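Long-range contacts in cytosol aminopeptidase (Coxiella burnetii, PDB 3IJ3), which probably removes N-terminal amino acids from peptides as a manganese-dependent metalloaminopeptidase of the M17 family: residues 283-287 / 473-477; 320-326 / 434-438. All blocks are in the same frame, centred on the assembly; numbering follows the deposited sequence.

Contact 1. Residues 283-287 / 473-477; sequences LARMI and VFHYL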
# COMPACT_ATOMS: atom_id res chain seq x y z
N LEU A 283 -16.45 -22.62 29.34
CA LEU A 283 -16.07 -24.01 29.63
C LEU A 283 -16.05 -24.23 31.17
O LEU A 283 -16.57 -25.23 31.67
CB LEU A 283 -14.74 -24.38 28.99
CG LEU A 283 -14.34 -25.81 29.20
CD1 LEU A 283 -15.42 -26.80 28.66
CD2 LEU A 283 -12.99 -26.03 28.55
N ALA A 284 -15.47 -23.28 31.92
CA ALA A 284 -15.49 -23.33 33.38
C ALA A 284 -16.93 -23.46 33.89
O ALA A 284 -17.23 -24.25 34.79
CB ALA A 284 -14.84 -22.06 33.97
N ARG A 285 -17.82 -22.63 33.35
CA ARG A 285 -19.23 -22.66 33.74
C ARG A 285 -19.87 -24.03 33.51
O ARG A 285 -20.58 -24.54 34.39
CB ARG A 285 -20.00 -21.54 33.06
CG ARG A 285 -21.45 -21.46 33.53
CD ARG A 285 -22.09 -20.19 33.02
NE ARG A 285 -23.42 -20.06 33.58
CZ ARG A 285 -24.54 -20.50 33.01
NH1 ARG A 285 -24.53 -21.09 31.82
NH2 ARG A 285 -25.70 -20.34 33.64
N MET A 286 -19.59 -24.67 32.37
CA MET A 286 -20.15 -26.01 32.10
C MET A 286 -19.61 -27.05 33.08
O MET A 286 -20.35 -27.90 33.58
CB MET A 286 -19.90 -26.44 30.65
CG MET A 286 -20.73 -25.69 29.63
SD MET A 286 -22.48 -26.05 29.80
CE MET A 286 -22.44 -27.81 29.87
N ILE A 287 -18.32 -26.95 33.39
CA ILE A 287 -17.69 -27.86 34.34
C ILE A 287 -18.39 -27.75 35.71
O ILE A 287 -18.70 -28.77 36.33
CB ILE A 287 -16.20 -27.53 34.46
CG1 ILE A 287 -15.45 -27.97 33.19
CG2 ILE A 287 -15.59 -28.22 35.69
CD1 ILE A 287 -13.98 -27.46 33.16
N VAL A 473 -14.32 -30.12 23.56
CA VAL A 473 -13.49 -30.13 24.78
C VAL A 473 -14.28 -30.67 25.97
O VAL A 473 -13.76 -31.50 26.72
CB VAL A 473 -12.90 -28.77 25.12
CG1 VAL A 473 -12.11 -28.83 26.46
CG2 VAL A 473 -12.00 -28.26 23.97
N PHE A 474 -15.52 -30.23 26.15
CA PHE A 474 -16.32 -30.71 27.27
C PHE A 474 -16.57 -32.21 27.20
O PHE A 474 -16.53 -32.92 28.22
CB PHE A 474 -17.63 -29.94 27.45
CG PHE A 474 -18.32 -30.29 28.73
CD1 PHE A 474 -17.82 -29.84 29.94
CD2 PHE A 474 -19.46 -31.08 28.73
CE1 PHE A 474 -18.42 -30.20 31.14
CE2 PHE A 474 -20.07 -31.43 29.94
CZ PHE A 474 -19.54 -30.96 31.15
N HIS A 475 -16.87 -32.72 26.00
CA HIS A 475 -17.06 -34.15 25.81
C HIS A 475 -15.80 -34.91 26.28
O HIS A 475 -15.88 -35.91 27.01
CB HIS A 475 -17.37 -34.46 24.34
CG HIS A 475 -17.42 -35.92 24.02
ND1 HIS A 475 -18.60 -36.64 24.04
CD2 HIS A 475 -16.45 -36.79 23.69
CE1 HIS A 475 -18.34 -37.90 23.75
NE2 HIS A 475 -17.04 -38.02 23.53
N TYR A 476 -14.64 -34.44 25.84
CA TYR A 476 -13.37 -35.02 26.24
C TYR A 476 -13.24 -35.05 27.79
O TYR A 476 -12.90 -36.08 28.37
CB TYR A 476 -12.17 -34.25 25.60
CG TYR A 476 -10.89 -34.62 26.28
CD1 TYR A 476 -10.33 -35.87 26.07
CD2 TYR A 476 -10.31 -33.80 27.22
CE1 TYR A 476 -9.19 -36.25 26.73
CE2 TYR A 476 -9.16 -34.18 27.89
CZ TYR A 476 -8.61 -35.41 27.64
OH TYR A 476 -7.49 -35.82 28.31
N LEU A 477 -13.53 -33.92 28.44
CA LEU A 477 -13.43 -33.84 29.89
C LEU A 477 -14.37 -34.82 30.60
O LEU A 477 -14.00 -35.44 31.59
CB LEU A 477 -13.67 -32.41 30.38
CG LEU A 477 -12.65 -31.38 29.91
CD1 LEU A 477 -13.06 -29.97 30.39
CD2 LEU A 477 -11.24 -31.73 30.42

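Contact 2. Residues 320-326 / 434-438; sequences TRARKTI and FLQHF. With EDO (1,2-ethanediol), chain I.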
# COMPACT_ATOMS: atom_id res chain seq x y z
N THR A 320 9.25 -11.74 32.35
CA THR A 320 8.11 -12.65 32.50
C THR A 320 8.11 -13.32 33.88
O THR A 320 9.12 -13.38 34.56
CB THR A 320 8.11 -13.78 31.45
OG1 THR A 320 9.30 -14.57 31.60
CG2 THR A 320 8.03 -13.25 30.00
N ARG A 321 6.96 -13.84 34.27
CA ARG A 321 6.83 -14.56 35.51
C ARG A 321 7.74 -15.80 35.52
O ARG A 321 8.22 -16.20 36.57
CB ARG A 321 5.38 -14.94 35.75
CG ARG A 321 5.14 -15.66 37.08
CD ARG A 321 3.70 -15.64 37.43
NE ARG A 321 3.40 -16.24 38.72
CZ ARG A 321 3.61 -15.66 39.90
NH1 ARG A 321 4.20 -14.48 39.97
NH2 ARG A 321 3.26 -16.28 41.02
N ALA A 322 7.99 -16.38 34.34
CA ALA A 322 8.86 -17.54 34.20
C ALA A 322 10.36 -17.18 34.26
O ALA A 322 11.21 -18.08 34.23
CB ALA A 322 8.57 -18.22 32.87
N ARG A 323 10.64 -15.88 34.34
CA ARG A 323 12.00 -15.33 34.38
C ARG A 323 12.75 -15.49 33.04
O ARG A 323 13.99 -15.61 33.02
CB ARG A 323 12.81 -15.88 35.56
CG ARG A 323 12.21 -15.60 36.95
CD ARG A 323 12.93 -16.45 38.02
NE ARG A 323 12.42 -16.30 39.38
CZ ARG A 323 13.05 -15.65 40.36
NH1 ARG A 323 12.50 -15.58 41.57
NH2 ARG A 323 14.23 -15.08 40.14
N LYS A 324 11.99 -15.54 31.93
CA LYS A 324 12.55 -15.54 30.58
C LYS A 324 12.39 -14.11 30.10
O LYS A 324 11.51 -13.39 30.58
CB LYS A 324 11.83 -16.49 29.66
CG LYS A 324 11.98 -17.93 30.05
CD LYS A 324 11.33 -18.89 29.04
CE LYS A 324 11.50 -20.34 29.48
NZ LYS A 324 12.91 -20.76 29.50
N THR A 325 13.24 -13.66 29.19
CA THR A 325 13.10 -12.30 28.64
C THR A 325 12.54 -12.41 27.21
O THR A 325 12.96 -13.27 26.46
CB THR A 325 14.41 -11.52 28.66
OG1 THR A 325 15.45 -12.29 28.05
CG2 THR A 325 14.78 -11.18 30.12
N ILE A 326 11.61 -11.52 26.86
CA ILE A 326 11.00 -11.51 25.53
C ILE A 326 11.30 -10.18 24.84
O ILE A 326 10.99 -9.12 25.39
CB ILE A 326 9.48 -11.58 25.62
CG1 ILE A 326 9.04 -12.81 26.43
CG2 ILE A 326 8.89 -11.63 24.24
CD1 ILE A 326 7.59 -12.66 26.83
N PHE A 434 5.75 -20.30 20.59
CA PHE A 434 6.13 -19.31 21.59
C PHE A 434 5.61 -19.76 22.98
O PHE A 434 6.35 -19.86 23.94
CB PHE A 434 5.54 -17.94 21.24
CG PHE A 434 5.84 -16.89 22.27
CD1 PHE A 434 7.02 -16.12 22.20
CD2 PHE A 434 4.99 -16.70 23.33
CE1 PHE A 434 7.30 -15.16 23.17
CE2 PHE A 434 5.27 -15.75 24.31
CZ PHE A 434 6.43 -14.97 24.24
N LEU A 435 4.32 -20.05 23.06
CA LEU A 435 3.70 -20.47 24.30
C LEU A 435 4.32 -21.75 24.88
O LEU A 435 4.42 -21.90 26.10
CB LEU A 435 2.19 -20.64 24.11
CG LEU A 435 1.39 -19.35 23.81
CD1 LEU A 435 -0.04 -19.70 23.40
CD2 LEU A 435 1.40 -18.46 25.01
N GLN A 436 4.76 -22.66 24.00
CA GLN A 436 5.35 -23.89 24.44
C GLN A 436 6.60 -23.65 25.28
O GLN A 436 6.96 -24.48 26.09
CB GLN A 436 5.68 -24.79 23.25
CG GLN A 436 6.17 -26.16 23.65
CD GLN A 436 6.37 -27.08 22.47
OE1 GLN A 436 6.71 -26.63 21.36
NE2 GLN A 436 6.20 -28.37 22.71
N HIS A 437 7.28 -22.53 25.07
CA HIS A 437 8.48 -22.22 25.89
C HIS A 437 8.14 -22.07 27.36
O HIS A 437 9.03 -22.18 28.21
CB HIS A 437 9.15 -20.92 25.43
CG HIS A 437 9.93 -21.06 24.17
ND1 HIS A 437 9.33 -21.13 22.93
CD2 HIS A 437 11.26 -21.14 23.94
CE1 HIS A 437 10.26 -21.24 21.99
NE2 HIS A 437 11.44 -21.25 22.58
N PHE A 438 6.85 -21.87 27.66
CA PHE A 438 6.37 -21.65 29.06
C PHE A 438 5.69 -22.85 29.69
O PHE A 438 5.28 -22.80 30.87
CB PHE A 438 5.48 -20.41 29.08
CG PHE A 438 6.22 -19.17 28.61
CD1 PHE A 438 6.90 -18.38 29.53
CD2 PHE A 438 6.30 -18.85 27.26
CE1 PHE A 438 7.64 -17.27 29.13
CE2 PHE A 438 7.05 -17.73 26.84
CZ PHE A 438 7.73 -16.95 27.78
C1 EDO I . 14.93 -19.44 19.95
O1 EDO I . 15.85 -20.53 19.95
C2 EDO I . 13.63 -19.83 20.64
O2 EDO I . 13.78 -21.03 21.40
O HOH W 1 11.92 -23.46 27.74

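Contact 1. Residues 283-287 / 473-477
Helix-to-helix packing in the M17 catalytic domain brings Leu283, Met286 and Ile287 of helix 275-289 against Val473, Phe474 and Leu477 of the C-terminal helix 470-481. The two segments run in roughly the same direction, at 36°, with their axes 10.9 Å apart at closest approach. Large side chains bridge that gap, and no hydrogen bond crosses it. Phe474 buries the most surface against the other segment. A chi1 of -170° swings its ring away from the backbone N and out to the other helix. Met286 CB sits over one face of this ring, 4.0 Å from Phe474 CD1. Leu283 CD1 comes to the ring edge, near its plane. The ring also reaches the helix backbone, where Phe474 CE1 lies 3.9 Å from Met286 O. The two methyls of Leu283 have different partners: CD1 touches Phe474, while CD2 meets Val473 CG1 at 3.6 Å. Strand 353-359 borders one side of the contact, through Phe357 on Leu283 and Ile355 on Val473. Helix 157-178 adds Trp166 against Met286 and Arg162 against Phe474. Further along, the side chains of Ile287 and Leu477 meet nearly perpendicular, their CD1 methyls 3.8 Å apart.

Contact 2. Residues 320-326 / 434-438
Phe438 and Phe434, the latter on helix 427-436, pack against the edge of a small three-stranded mixed sheet of the catalytic domain (317-319, 325-327, 417-418). They meet strand 325-327 and the type I beta turn, Thr320 to Arg323, that precedes it. The apolar contacts centre on the two rings. Ala322 CB comes to the edge of the Phe438 ring, 3.7 Å from Phe438 CD1. The aliphatic part of Lys324 runs alongside, pointing the other way, its CD 4.0 Å from Phe438 CE1. Phe434 is extended (chi1 177°), which carries its ring end to Ile326. There Ile326 CD1 lies in the ring plane, 3.7 Å from Phe434 CZ.

The Thr320 hydroxyl touches the Phe438 edge too, near the ring plane. Its OG1 donates a 2.7 Å hydrogen bond to Lys324 O, linking the turn's first residue to the one just after it. Lys324 CE makes a close carbon-to-oxygen approach, 3.3 Å from His437 O. A water donates to His437 O and accepts a weak bond from Lys324 NZ. His437 NE2 makes a nearly straight 2.6 Å hydrogen bond with O2 of an ethanediol, probably from the crystallisation liquor. His437 ND1 bonds Leu433 O and, weakly, Phe434 O, which probably holds the ring's orientation.

Backbone hydrogen bonds join Ile326 to Val318 of strand 317-319. On its other side strand 325-327 pairs in parallel with 417-418, whose Leu417 touches Phe434 and His437. Helix 335-347 supplies Asp341 beside Thr320 and Arg336 beside Phe434.

Overall arrangement
Contacts 1 and 2 are separate packing sites, with centres 27 Å apart and nearest atoms about 15 Å apart. Along the chain the order is 283-287, 320-326, 434-438, 473-477, so both segments of contact 2 fall between those of contact 1. The large mixed sheet of the catalytic domain relates them: its strand 353-359 borders contact 1, while the neighbouring strand 445-454 touches Leu435 within 434-438. Contact 1 is buried, about 11 Å from the chain centre, and joins two helices. Contact 2 is partly buried, about 26 Å out, and lies beside a second subunit, whose Tyr143 O hydrogen-bonds Thr325 OG1. Chain regions far apart in sequence are thus joined both inside the domain and near a subunit interface.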